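Local coordinates for peptide chain release factor subunit 1 (Methanosarcina mazei, PDB 3IR9), which probably directs termination of translation in response to the three stop codons, the chain here being its C-terminal domain, at residues R73-T78 with T116-I121; Q53-L58 with D123-L128. All coordinates share one frame; numbering follows the deposited sequence.

Contact 1 (R73-T78 with T116-I121)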
ATOM      1  N   ARG A  73      14.149  -5.501  -6.709  1.00 83.92           N
ATOM      2  CA  ARG A  73      14.071  -6.716  -5.918  1.00113.76           C
ATOM      3  C   ARG A  73      15.353  -7.527  -6.076  1.00 90.33           C
ATOM      4  O   ARG A  73      15.412  -8.443  -6.890  1.00103.31           O
ATOM      5  CB  ARG A  73      12.842  -7.533  -6.328  1.00 93.05           C
ATOM      6  CG  ARG A  73      11.523  -6.792  -6.133  1.00 56.94           C
ATOM      7  CD  ARG A  73      11.480  -6.134  -4.753  1.00102.78           C
ATOM      8  NE  ARG A  73      10.130  -5.788  -4.300  1.00135.41           N
ATOM      9  CZ  ARG A  73       9.708  -4.552  -4.037  1.00 66.16           C
ATOM     10  NH1 ARG A  73      10.522  -3.514  -4.179  1.00 76.43           N
ATOM     11  NH2 ARG A  73       8.465  -4.353  -3.623  1.00 64.11           N
ATOM     12  N   ALA A  74      16.379  -7.180  -5.298  1.00 54.18           N
ATOM     13  CA  ALA A  74      17.688  -7.827  -5.424  1.00 93.13           C
ATOM     14  C   ALA A  74      18.629  -7.537  -4.253  1.00 65.49           C
ATOM     15  O   ALA A  74      18.714  -6.404  -3.782  1.00 68.43           O
ATOM     16  CB  ALA A  74      18.347  -7.422  -6.738  1.00 52.86           C
ATOM     17  N   GLU A  75      19.347  -8.563  -3.797  1.00 75.54           N
ATOM     18  CA  GLU A  75      20.295  -8.397  -2.699  1.00 61.80           C
ATOM     19  C   GLU A  75      21.738  -8.545  -3.169  1.00 57.86           C
ATOM     20  O   GLU A  75      22.018  -9.204  -4.171  1.00 64.00           O
ATOM     21  CB  GLU A  75      20.044  -9.425  -1.593  1.00 60.95           C
ATOM     22  CG  GLU A  75      18.621  -9.912  -1.468  1.00 67.43           C
ATOM     23  CD  GLU A  75      18.498 -11.016  -0.439  1.00 73.38           C
ATOM     24  OE1 GLU A  75      18.453 -12.202  -0.832  1.00 81.63           O
ATOM     25  OE2 GLU A  75      18.474 -10.697   0.768  1.00169.00           O
ATOM     26  N   ARG A  76      22.653  -7.946  -2.420  1.00 58.10           N
ATOM     27  CA  ARG A  76      24.075  -8.099  -2.683  1.00 44.68           C
ATOM     28  C   ARG A  76      24.687  -9.087  -1.693  1.00 81.18           C
ATOM     29  O   ARG A  76      24.656  -8.880  -0.481  1.00 54.65           O
ATOM     30  CB  ARG A  76      24.784  -6.745  -2.594  1.00 91.90           C
ATOM     31  CG  ARG A  76      26.270  -6.781  -2.914  1.00 48.06           C
ATOM     32  CD  ARG A  76      26.516  -7.304  -4.321  1.00108.53           C
ATOM     33  NE  ARG A  76      27.856  -6.967  -4.782  1.00 53.14           N
ATOM     34  CZ  ARG A  76      28.287  -7.130  -6.025  1.00 49.20           C
ATOM     35  NH1 ARG A  76      27.488  -7.635  -6.956  1.00 43.92           N
ATOM     36  NH2 ARG A  76      29.523  -6.779  -6.333  1.00 68.14           N
ATOM     37  N   VAL A  77      25.246 -10.166  -2.218  1.00 52.66           N
ATOM     38  CA  VAL A  77      25.788 -11.218  -1.374  1.00 47.57           C
ATOM     39  C   VAL A  77      27.313 -11.178  -1.325  1.00 41.13           C
ATOM     40  O   VAL A  77      27.989 -11.297  -2.347  1.00 41.29           O
ATOM     41  CB  VAL A  77      25.335 -12.607  -1.866  1.00 43.21           C
ATOM     42  CG1 VAL A  77      25.703 -13.669  -0.846  1.00 66.56           C
ATOM     43  CG2 VAL A  77      23.836 -12.611  -2.146  1.00 36.02           C
ATOM     44  N   THR A  78      27.860 -11.006  -0.130  1.00 56.44           N
ATOM     45  CA  THR A  78      29.298 -11.128   0.045  1.00 72.37           C
ATOM     46  C   THR A  78      29.626 -12.519   0.568  1.00 76.62           C
ATOM     47  O   THR A  78      28.913 -13.068   1.412  1.00 52.12           O
ATOM     48  CB  THR A  78      29.867 -10.066   1.009  1.00 71.57           C
ATOM     49  OG1 THR A  78      29.622  -8.753   0.488  1.00 77.89           O
ATOM     50  CG2 THR A  78      31.361 -10.264   1.198  1.00 55.48           C
ATOM     51  N   THR A 116      29.117 -13.940   4.379  1.00108.40           N
ATOM     52  CA  THR A 116      29.407 -13.091   5.532  1.00 63.40           C
ATOM     53  C   THR A 116      28.391 -11.959   5.733  1.00 68.18           C
ATOM     54  O   THR A 116      28.259 -11.420   6.833  1.00 46.41           O
ATOM     55  CB  THR A 116      30.848 -12.536   5.495  1.00 41.80           C
ATOM     56  OG1 THR A 116      31.089 -11.892   4.240  1.00 52.88           O
ATOM     57  CG2 THR A 116      31.857 -13.665   5.692  1.00 38.67           C
ATOM     58  N   ASP A 117      27.672 -11.607   4.671  1.00 53.48           N
ATOM     59  CA  ASP A 117      26.602 -10.619   4.774  1.00 63.51           C
ATOM     60  C   ASP A 117      25.722 -10.637   3.536  1.00 38.20           C
ATOM     61  O   ASP A 117      26.199 -10.848   2.420  1.00 61.83           O
ATOM     62  CB  ASP A 117      27.159  -9.204   4.993  1.00 72.06           C
ATOM     63  CG  ASP A 117      26.097  -8.122   4.824  1.00111.46           C
ATOM     64  OD1 ASP A 117      25.126  -8.107   5.611  1.00102.90           O
ATOM     65  OD2 ASP A 117      26.235  -7.287   3.901  1.00 58.23           O
ATOM     66  N   VAL A 118      24.428 -10.438   3.753  1.00 61.19           N
ATOM     67  CA  VAL A 118      23.499 -10.170   2.672  1.00 41.29           C
ATOM     68  C   VAL A 118      22.841  -8.824   2.951  1.00 76.43           C
ATOM     69  O   VAL A 118      22.436  -8.535   4.081  1.00 68.03           O
ATOM     70  CB  VAL A 118      22.441 -11.270   2.528  1.00 65.08           C
ATOM     71  CG1 VAL A 118      21.616 -11.037   1.276  1.00 53.36           C
ATOM     72  CG2 VAL A 118      23.112 -12.641   2.482  1.00 70.07           C
ATOM     73  N   THR A 119      22.775  -7.994   1.916  1.00 68.27           N
ATOM     74  CA  THR A 119      22.222  -6.652   2.017  1.00 35.47           C
ATOM     75  C   THR A 119      21.433  -6.384   0.742  1.00 54.09           C
ATOM     76  O   THR A 119      21.922  -6.637  -0.358  1.00 60.00           O
ATOM     77  CB  THR A 119      23.343  -5.585   2.166  1.00 45.82           C
ATOM     78  OG1 THR A 119      24.175  -5.899   3.292  1.00 47.07           O
ATOM     79  CG2 THR A 119      22.753  -4.206   2.356  1.00 63.37           C
ATOM     80  N   ASP A 120      20.202  -5.905   0.880  1.00 52.81           N
ATOM     81  CA  ASP A 120      19.428  -5.523  -0.292  1.00 57.84           C
ATOM     82  C   ASP A 120      20.267  -4.516  -1.065  1.00 47.42           C
ATOM     83  O   ASP A 120      21.047  -3.779  -0.467  1.00 54.46           O
ATOM     84  CB  ASP A 120      18.098  -4.897   0.133  1.00 54.93           C
ATOM     85  CG  ASP A 120      17.157  -4.649  -1.041  1.00121.75           C
ATOM     86  OD1 ASP A 120      17.515  -4.951  -2.200  1.00 69.92           O
ATOM     87  OD2 ASP A 120      16.043  -4.145  -0.798  1.00147.68           O
ATOM     88  N   ILE A 121      20.127  -4.481  -2.385  1.00 50.73           N
ATOM     89  CA  ILE A 121      20.893  -3.524  -3.183  1.00 87.70           C
ATOM     90  C   ILE A 121      20.587  -2.063  -2.817  1.00100.80           C
ATOM     91  O   ILE A 121      21.504  -1.259  -2.641  1.00 55.25           O
ATOM     92  CB  ILE A 121      20.736  -3.770  -4.703  1.00 59.69           C
ATOM     93  CG1 ILE A 121      21.648  -4.913  -5.134  1.00 58.55           C
ATOM     94  CG2 ILE A 121      21.102  -2.528  -5.502  1.00 44.82           C
ATOM     95  CD1 ILE A 121      23.103  -4.648  -4.852  1.00 34.18           C
TER
HETATM   96  O   HOH W   1      27.142  -8.233   0.704  1.00 37.80           O
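Arg-76 and Thr-119 face each other as a hydrogen-bonded pair in two antiparallel strands: N of Arg-76 donates to O of Thr-119 at a modelled distance of 2.5 Å, unusually short for such a bond, and N of Thr-119 returns to O of Arg-76 at 3.2 Å. Thr-78 and Asp-117 pair next along, while N of Ile-121 gives its hydrogen to O of Ala-74 at the start of helix 121-131, for which Asp-120 is the N-cap residue. Between 76-78 and 117-119 the side chains alternate between two faces, Val-77 and Val-118 on one, Arg-76, Thr-78, Asp-117 and Thr-119 on the other. CG1 of Val-118 lies anti to its backbone N (chi1 -172°) and meets the carboxylate end of Glu-75, with OE2 of Glu-75 3.2 Å from that methyl; CG1 of Val-77 touches CG2 of Val-118 more loosely, and Pro-101 packs on both valines. CD1 of Ile-121 sits 3.5 Å from CB of Arg-76. Arg-76 has CG anti to its own N (chi1 -177°); beyond CG the chain turns to the neighbouring strand 87-92, where NH1 of Arg-76 is hydrogen-bonded to OG1 of Thr-91. At the far end CG2 of Thr-78 packs against OG1 of Thr-116, 3.5 Å away. Thr-119 OG1 donates to the syn lone pair of Asp-117 OD2, tying two side chains of one strand together, and a water joins Thr-78 OG1 to O of Arg-76. Backbone bonds thus carry the pairing in this surface contact, and the side chains add a few apolar and mixed touches.

Contact 2 (Q53-L58 with D123-L128); sequences QVRANL and DEFSEL
Arg-55 starts out extended, CG anti to the backbone N (chi1 -178°), then bends at chi3 (-76°), while Glu-124 also has CG anti to its N, and the two side chains cross at about a right angle between helices 51-58 and 121-131. The guanidinium grips the carboxylate side-on: NE of Arg-55 donates to OE2 of Glu-124 at 2.7 Å and NH1 of Arg-55 to OE1 of Glu-124 at 3.2 Å. Both oxygens lie in the guanidinium plane and are met on their syn sides, somewhat out of the carboxylate plane. The Phe-125 ring stands perpendicular to this group: its CZ lies over one guanidinium face, toward the rim, and NH1 of Arg-55 meets the ring edge 3.2 Å from CE1 of Phe-125. NH1 also has a salt bridge to Glu-51, so two carboxylates probably share its positive charge. An alanine in place of Arg-55 would probably leave Glu-124 without its charged mate and the CE1-CZ edge of Phe-125 without the guanidinium against it. Deeper in, CD1 of Leu-58 approaches Phe-125 CD2 at 4.0 Å, and CG1 of Val-54 also touches the ring. Leu-58 and Leu-128 meet through their CB atoms, 3.8 Å apart. Val-54 and Phe-125 both rest on Leu-66 and Ile-156 of the central strands. The short axes run 10.2 Å apart at 30°, two roughly parallel helices laid on one β-sheet, Val-54 and Phe-125 toward the sheet and the ion pair farther from it, in the α/β core of eRF1 domain 3.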
ATOM      1  N   GLN A  53      27.614  -0.202 -13.339  1.00144.36           N
ATOM      2  CA  GLN A  53      28.119   1.118 -13.728  1.00 52.41           C
ATOM      3  C   GLN A  53      27.913   2.182 -12.651  1.00 71.25           C
ATOM      4  O   GLN A  53      28.787   3.010 -12.404  1.00 49.10           O
ATOM      5  CB  GLN A  53      27.482   1.585 -15.041  1.00 71.01           C
ATOM      6  CG  GLN A  53      28.228   2.741 -15.715  1.00 44.06           C
ATOM      7  CD  GLN A  53      27.380   3.458 -16.752  1.00 49.40           C
ATOM      8  OE1 GLN A  53      26.155   3.378 -16.724  1.00106.65           O
ATOM      9  NE2 GLN A  53      28.031   4.168 -17.666  1.00 44.11           N
ATOM     10  N   VAL A  54      26.748   2.171 -12.018  1.00 42.63           N
ATOM     11  CA  VAL A  54      26.478   3.130 -10.965  1.00 34.60           C
ATOM     12  C   VAL A  54      27.251   2.799  -9.682  1.00 44.87           C
ATOM     13  O   VAL A  54      27.662   3.703  -8.955  1.00 48.48           O
ATOM     14  CB  VAL A  54      24.971   3.260 -10.708  1.00 30.75           C
ATOM     15  CG1 VAL A  54      24.709   3.943  -9.372  1.00 55.68           C
ATOM     16  CG2 VAL A  54      24.321   4.032 -11.845  1.00 37.86           C
ATOM     17  N   ARG A  55      27.483   1.514  -9.422  1.00 75.36           N
ATOM     18  CA  ARG A  55      28.220   1.113  -8.217  1.00 30.43           C
ATOM     19  C   ARG A  55      29.615   1.720  -8.171  1.00 49.59           C
ATOM     20  O   ARG A  55      30.013   2.294  -7.159  1.00 68.28           O
ATOM     21  CB  ARG A  55      28.319  -0.416  -8.068  1.00 38.72           C
ATOM     22  CG  ARG A  55      29.051  -0.834  -6.793  1.00 42.49           C
ATOM     23  CD  ARG A  55      29.073  -2.340  -6.563  1.00 63.33           C
ATOM     24  NE  ARG A  55      27.796  -2.866  -6.084  1.00 54.40           N
ATOM     25  CZ  ARG A  55      26.928  -3.522  -6.850  1.00110.53           C
ATOM     26  NH1 ARG A  55      25.792  -3.976  -6.340  1.00 52.94           N
ATOM     27  NH2 ARG A  55      27.197  -3.729  -8.131  1.00 47.25           N
ATOM     28  N   ALA A  56      30.346   1.595  -9.276  1.00 48.93           N
ATOM     29  CA  ALA A  56      31.733   2.048  -9.357  1.00 65.80           C
ATOM     30  C   ALA A  56      31.895   3.560  -9.187  1.00106.91           C
ATOM     31  O   ALA A  56      32.940   4.044  -8.745  1.00 45.22           O
ATOM     32  CB  ALA A  56      32.359   1.588 -10.671  1.00 42.86           C
ATOM     33  N   ASN A  57      30.862   4.307  -9.549  1.00 63.81           N
ATOM     34  CA  ASN A  57      30.913   5.751  -9.418  1.00 37.48           C
ATOM     35  C   ASN A  57      30.715   6.164  -7.968  1.00 57.47           C
ATOM     36  O   ASN A  57      31.372   7.083  -7.480  1.00 42.94           O
ATOM     37  CB  ASN A  57      29.888   6.408 -10.335  1.00 52.27           C
ATOM     38  CG  ASN A  57      30.322   6.392 -11.791  1.00 47.16           C
ATOM     39  OD1 ASN A  57      29.762   5.665 -12.612  1.00 51.26           O
ATOM     40  ND2 ASN A  57      31.339   7.183 -12.111  1.00 41.60           N
ATOM     41  N   LEU A  58      29.828   5.456  -7.277  1.00 52.55           N
ATOM     42  CA  LEU A  58      29.586   5.708  -5.858  1.00 36.35           C
ATOM     43  C   LEU A  58      30.839   5.457  -5.035  1.00 33.69           C
ATOM     44  O   LEU A  58      31.079   6.125  -4.024  1.00 53.57           O
ATOM     45  CB  LEU A  58      28.452   4.821  -5.350  1.00 47.29           C
ATOM     46  CG  LEU A  58      27.052   5.264  -5.761  1.00 43.99           C
ATOM     47  CD1 LEU A  58      26.063   4.121  -5.617  1.00 48.77           C
ATOM     48  CD2 LEU A  58      26.615   6.466  -4.945  1.00 39.48           C
ATOM     49  N   ASP A 123      19.883  -0.815  -0.120  1.00 58.34           N
ATOM     50  CA  ASP A 123      20.648  -0.496   1.082  1.00 61.58           C
ATOM     51  C   ASP A 123      22.050  -0.025   0.707  1.00112.81           C
ATOM     52  O   ASP A 123      22.402   1.136   0.915  1.00107.72           O
ATOM     53  CB  ASP A 123      20.770  -1.723   1.991  1.00131.00           C
ATOM     54  CG  ASP A 123      19.652  -1.823   3.012  1.00 81.16           C
ATOM     55  OD1 ASP A 123      18.537  -1.317   2.750  1.00124.25           O
ATOM     56  OD2 ASP A 123      19.896  -2.424   4.080  1.00 72.18           O
ATOM     57  N   GLU A 124      22.838  -0.944   0.151  1.00105.89           N
ATOM     58  CA  GLU A 124      24.239  -0.693  -0.185  1.00 94.78           C
ATOM     59  C   GLU A 124      24.440   0.632  -0.907  1.00 55.82           C
ATOM     60  O   GLU A 124      25.389   1.365  -0.626  1.00 71.26           O
ATOM     61  CB  GLU A 124      24.793  -1.833  -1.046  1.00 40.23           C
ATOM     62  CG  GLU A 124      26.178  -1.554  -1.622  1.00 67.89           C
ATOM     63  CD  GLU A 124      26.486  -2.399  -2.852  1.00104.15           C
ATOM     64  OE1 GLU A 124      25.625  -3.212  -3.246  1.00 79.82           O
ATOM     65  OE2 GLU A 124      27.585  -2.251  -3.431  1.00 72.10           O
ATOM     66  N   PHE A 125      23.541   0.930  -1.840  1.00 52.38           N
ATOM     67  CA  PHE A 125      23.683   2.098  -2.701  1.00 38.45           C
ATOM     68  C   PHE A 125      23.350   3.393  -1.970  1.00 50.94           C
ATOM     69  O   PHE A 125      23.865   4.457  -2.311  1.00 58.28           O
ATOM     70  CB  PHE A 125      22.844   1.930  -3.975  1.00 58.51           C
ATOM     71  CG  PHE A 125      23.437   0.954  -4.970  1.00 71.61           C
ATOM     72  CD1 PHE A 125      24.065  -0.206  -4.542  1.00 54.79           C
ATOM     73  CD2 PHE A 125      23.358   1.194  -6.335  1.00 68.69           C
ATOM     74  CE1 PHE A 125      24.605  -1.101  -5.453  1.00101.77           C
ATOM     75  CE2 PHE A 125      23.896   0.300  -7.249  1.00 49.44           C
ATOM     76  CZ  PHE A 125      24.520  -0.846  -6.806  1.00 49.12           C
ATOM     77  N   SER A 126      22.505   3.291  -0.949  1.00 66.51           N
ATOM     78  CA  SER A 126      22.166   4.434  -0.111  1.00 45.78           C
ATOM     79  C   SER A 126      23.266   4.703   0.917  1.00 57.86           C
ATOM     80  O   SER A 126      23.542   5.854   1.260  1.00 57.64           O
ATOM     81  CB  SER A 126      20.834   4.189   0.590  1.00 44.97           C
ATOM     82  OG  SER A 126      19.820   3.949  -0.366  1.00 53.55           O
ATOM     83  N   GLU A 127      23.888   3.628   1.396  1.00 62.58           N
ATOM     84  CA  GLU A 127      25.041   3.723   2.288  1.00 41.39           C
ATOM     85  C   GLU A 127      26.181   4.470   1.593  1.00 42.14           C
ATOM     86  O   GLU A 127      26.795   5.364   2.173  1.00 88.64           O
ATOM     87  CB  GLU A 127      25.511   2.322   2.703  1.00 87.40           C
ATOM     88  CG  GLU A 127      24.432   1.435   3.334  1.00130.60           C
ATOM     89  CD  GLU A 127      24.867  -0.024   3.466  1.00170.15           C
ATOM     90  OE1 GLU A 127      24.222  -0.779   4.229  1.00 71.61           O
ATOM     91  OE2 GLU A 127      25.855  -0.418   2.806  1.00129.39           O
ATOM     92  N   LEU A 128      26.459   4.093   0.348  1.00 49.66           N
ATOM     93  CA  LEU A 128      27.505   4.746  -0.430  1.00 45.84           C
ATOM     94  C   LEU A 128      27.107   6.164  -0.810  1.00 73.82           C
ATOM     95  O   LEU A 128      27.917   7.083  -0.714  1.00100.12           O
ATOM     96  CB  LEU A 128      27.819   3.943  -1.689  1.00 38.30           C
ATOM     97  CG  LEU A 128      28.181   2.483  -1.466  1.00 34.67           C
ATOM     98  CD1 LEU A 128      28.589   1.855  -2.779  1.00 56.02           C
ATOM     99  CD2 LEU A 128      29.296   2.386  -0.449  1.00 69.24           C
TER

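In the fold
The centres of contacts 1 and 2 lie about 13 Å apart within eRF1 domain 3. Along the chain, helix 51-58 comes first, then strand 75-81, strand 113-120 and helix 121-131, so the strand pair of contact 1 falls between the two helices of contact 2. Strand 113-120 runs straight into helix 121-131, and the contacts touch there: Ile-121 packs closely on Arg-55, Arg-76 CZ lies 3.9 Å from Arg-55 CZ, and Arg-76 CG packs on Glu-124 OE1. Contact 1 belongs to the three-stranded sheet leading out to the four-cysteine zinc site, contact 2 to the helices on the four-stranded sheet; together they join the zinc-bearing extension to the core.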